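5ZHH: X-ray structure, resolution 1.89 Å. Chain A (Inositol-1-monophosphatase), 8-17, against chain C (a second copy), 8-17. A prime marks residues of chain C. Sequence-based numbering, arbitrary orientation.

Chain A (8-17) LDIATEAALA
Chain C, residues 8-17: LDIATEAALA

Both stretches are helical throughout, with phi near -65° and psi near -40°, and both helices extend beyond residues 8 and 17. Each carries regular backbone hydrogen bonds from N of residue i+4 to O of residue i, from Thr12 N to Leu8 O at 3.0 Å through Ala17 N to Glu13 O at 2.9 Å. The axes approach to 9.7 Å and cross at 92°, nearly perpendicular. The register centres on Glu13 and Glu13′, whose CA atoms lie 6.5 Å apart. The contact is close to twofold symmetric and buries 407 Å², both sides summed.

Leu8 (chi1 t, chi2 p) makes no contact. Asp9 points sideways, with chi1 m and chi2 -16°. Its OD1 lies 3.9 Å from Glu13′ OE2. These are like charges, and no direct hydrogen bond joins the helices. Both carboxylates also have hydrogen-bond partners elsewhere in the structure. Waters sit between the two acids. Water 1 lies 2.7 Å from Asp9 OD1 and 2.9 Å from Glu13′ OE2. Water 2 lies 2.7 Å from Asp9 OD1 and 2.8 Å from Glu13′ OE2.

Ile10 (m, m) starts sideways, but its end reaches across: CD1 meets Ile10′ CD1 at 3.5 Å.

Thr12 (chi1 m) points toward chain C. Its OG1 donates to Leu8 O at 2.7 Å, within its own helix. Its CG2 packs 3.5 Å from Glu13′ OE1.

Glu13 is t, p, with chi3 11°, and points toward chain C. Its OE1 lies 3.4 Å from Thr12′ CG2, and its OE2 lies 3.9 Å from Asp9′ OD1, repeating the first half of the contact. Water 3 lies 2.8 Å from Glu13 OE2 and 2.9 Å from Asp9′ OD1; water 4 lies 2.5 Å and 3.0 Å from the same atoms. Water 5 donates to Glu13 OE1 at 2.9 Å and to Glu13′ OE1 at 2.5 Å, linking the two central carboxylates.

Leu16 (m, t) points toward chain C, and its CD1 packs against Leu16′ CD1 at 3.6 Å. Chain C rotamers match.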

# COMPACT_ATOMS: atom_id res chain seq x y z
N LEU A 8 -8.10 -2.70 24.39
CA LEU A 8 -7.40 -2.19 23.22
C LEU A 8 -7.54 -3.14 22.03
O LEU A 8 -7.67 -2.69 20.88
CB LEU A 8 -5.93 -1.95 23.57
CG LEU A 8 -5.03 -1.48 22.43
CD1 LEU A 8 -5.52 -0.13 21.92
CD2 LEU A 8 -3.58 -1.40 22.89
N ASP A 9 -7.49 -4.45 22.28
CA ASP A 9 -7.67 -5.43 21.21
C ASP A 9 -9.01 -5.24 20.53
O ASP A 9 -9.11 -5.30 19.30
CB ASP A 9 -7.55 -6.85 21.76
CG ASP A 9 -6.14 -7.23 22.16
OD1 ASP A 9 -5.19 -6.53 21.76
OD2 ASP A 9 -6.00 -8.25 22.87
N ILE A 10 -10.08 -5.07 21.32
CA ILE A 10 -11.42 -4.98 20.74
C ILE A 10 -11.62 -3.64 20.05
O ILE A 10 -12.24 -3.57 18.97
CB ILE A 10 -12.48 -5.22 21.83
CG1 ILE A 10 -12.36 -6.64 22.37
CG2 ILE A 10 -13.87 -4.98 21.27
CD1 ILE A 10 -12.32 -7.68 21.30
N ALA A 11 -11.13 -2.56 20.64
CA ALA A 11 -11.23 -1.26 19.98
C ALA A 11 -10.49 -1.26 18.65
O ALA A 11 -10.94 -0.62 17.69
CB ALA A 11 -10.69 -0.16 20.90
N THR A 12 -9.37 -1.97 18.57
CA THR A 12 -8.63 -2.04 17.32
C THR A 12 -9.45 -2.73 16.24
O THR A 12 -9.57 -2.23 15.11
CB THR A 12 -7.30 -2.76 17.53
OG1 THR A 12 -6.54 -2.07 18.53
CG2 THR A 12 -6.51 -2.80 16.24
N GLU A 13 -10.05 -3.88 16.56
CA GLU A 13 -10.86 -4.58 15.57
C GLU A 13 -12.09 -3.77 15.19
O GLU A 13 -12.49 -3.74 14.02
CB GLU A 13 -11.24 -5.98 16.08
CG GLU A 13 -12.23 -6.75 15.21
CD GLU A 13 -11.69 -7.16 13.84
OE1 GLU A 13 -10.47 -7.04 13.60
OE2 GLU A 13 -12.49 -7.62 13.00
N ALA A 14 -12.69 -3.07 16.16
CA ALA A 14 -13.82 -2.21 15.83
C ALA A 14 -13.41 -1.10 14.88
O ALA A 14 -14.13 -0.78 13.93
CB ALA A 14 -14.44 -1.65 17.11
N ALA A 15 -12.23 -0.51 15.11
CA ALA A 15 -11.75 0.57 14.25
C ALA A 15 -11.45 0.07 12.85
O ALA A 15 -11.76 0.75 11.86
CB ALA A 15 -10.51 1.21 14.87
N LEU A 16 -10.81 -1.10 12.74
CA LEU A 16 -10.48 -1.64 11.42
C LEU A 16 -11.73 -2.05 10.66
O LEU A 16 -11.83 -1.82 9.45
CB LEU A 16 -9.53 -2.82 11.57
CG LEU A 16 -8.15 -2.45 12.11
CD1 LEU A 16 -7.29 -3.69 12.31
CD2 LEU A 16 -7.46 -1.44 11.18
N ALA A 17 -12.70 -2.67 11.36
CA ALA A 17 -13.93 -3.07 10.69
C ALA A 17 -14.69 -1.85 10.19
O ALA A 17 -15.18 -1.84 9.05
CB ALA A 17 -14.79 -3.89 11.64
N LEU C 8 -14.02 -14.99 15.90
CA LEU C 8 -13.41 -14.45 14.69
C LEU C 8 -12.75 -13.09 14.94
O LEU C 8 -11.68 -12.80 14.39
CB LEU C 8 -14.45 -14.34 13.58
CG LEU C 8 -13.99 -13.70 12.26
CD1 LEU C 8 -12.84 -14.48 11.62
CD2 LEU C 8 -15.16 -13.57 11.30
N ASP C 9 -13.38 -12.25 15.77
CA ASP C 9 -12.78 -10.96 16.11
C ASP C 9 -11.40 -11.13 16.74
O ASP C 9 -10.44 -10.46 16.35
CB ASP C 9 -13.69 -10.18 17.07
CG ASP C 9 -14.97 -9.67 16.41
OD1 ASP C 9 -15.05 -9.70 15.17
OD2 ASP C 9 -15.88 -9.21 17.15
N ILE C 10 -11.29 -12.06 17.69
CA ILE C 10 -10.04 -12.22 18.43
C ILE C 10 -8.97 -12.88 17.56
O ILE C 10 -7.79 -12.51 17.62
CB ILE C 10 -10.29 -13.04 19.71
CG1 ILE C 10 -11.28 -12.32 20.63
CG2 ILE C 10 -8.98 -13.33 20.43
CD1 ILE C 10 -10.95 -10.89 20.88
N ALA C 11 -9.36 -13.88 16.76
CA ALA C 11 -8.42 -14.50 15.84
C ALA C 11 -7.90 -13.49 14.81
O ALA C 11 -6.74 -13.56 14.39
CB ALA C 11 -9.08 -15.68 15.13
N THR C 12 -8.74 -12.55 14.40
CA THR C 12 -8.29 -11.53 13.46
C THR C 12 -7.20 -10.66 14.08
O THR C 12 -6.14 -10.43 13.49
CB THR C 12 -9.47 -10.70 12.98
OG1 THR C 12 -10.43 -11.56 12.35
CG2 THR C 12 -9.02 -9.63 11.98
N GLU C 13 -7.44 -10.18 15.31
CA GLU C 13 -6.45 -9.34 15.97
C GLU C 13 -5.18 -10.12 16.28
O GLU C 13 -4.07 -9.58 16.16
CB GLU C 13 -7.04 -8.74 17.25
CG GLU C 13 -6.03 -7.99 18.12
CD GLU C 13 -5.51 -6.70 17.47
OE1 GLU C 13 -6.10 -6.26 16.46
OE2 GLU C 13 -4.50 -6.15 17.96
N ALA C 14 -5.30 -11.40 16.65
CA ALA C 14 -4.10 -12.20 16.88
C ALA C 14 -3.29 -12.35 15.60
O ALA C 14 -2.05 -12.26 15.63
CB ALA C 14 -4.48 -13.58 17.43
N ALA C 15 -3.96 -12.56 14.47
CA ALA C 15 -3.23 -12.73 13.21
C ALA C 15 -2.56 -11.44 12.79
O ALA C 15 -1.40 -11.45 12.34
CB ALA C 15 -4.19 -13.22 12.12
N LEU C 16 -3.25 -10.30 12.93
CA LEU C 16 -2.63 -9.03 12.56
C LEU C 16 -1.46 -8.70 13.47
O LEU C 16 -0.43 -8.20 13.00
CB LEU C 16 -3.68 -7.91 12.60
CG LEU C 16 -4.79 -8.01 11.55
CD1 LEU C 16 -5.82 -6.92 11.75
CD2 LEU C 16 -4.20 -7.93 10.14
N ALA C 17 -1.58 -8.97 14.77
CA ALA C 17 -0.48 -8.69 15.68
C ALA C 17 0.73 -9.57 15.36
O ALA C 17 1.87 -9.08 15.33
CB ALA C 17 -0.92 -8.89 17.13
O HOH W 1 -3.22 -7.48 20.22
O HOH W 2 -4.76 -4.41 20.15
O HOH W 3 -15.23 -7.46 13.41
O HOH W 4 -13.22 -10.04 12.84
O HOH W 5 -7.91 -6.45 14.78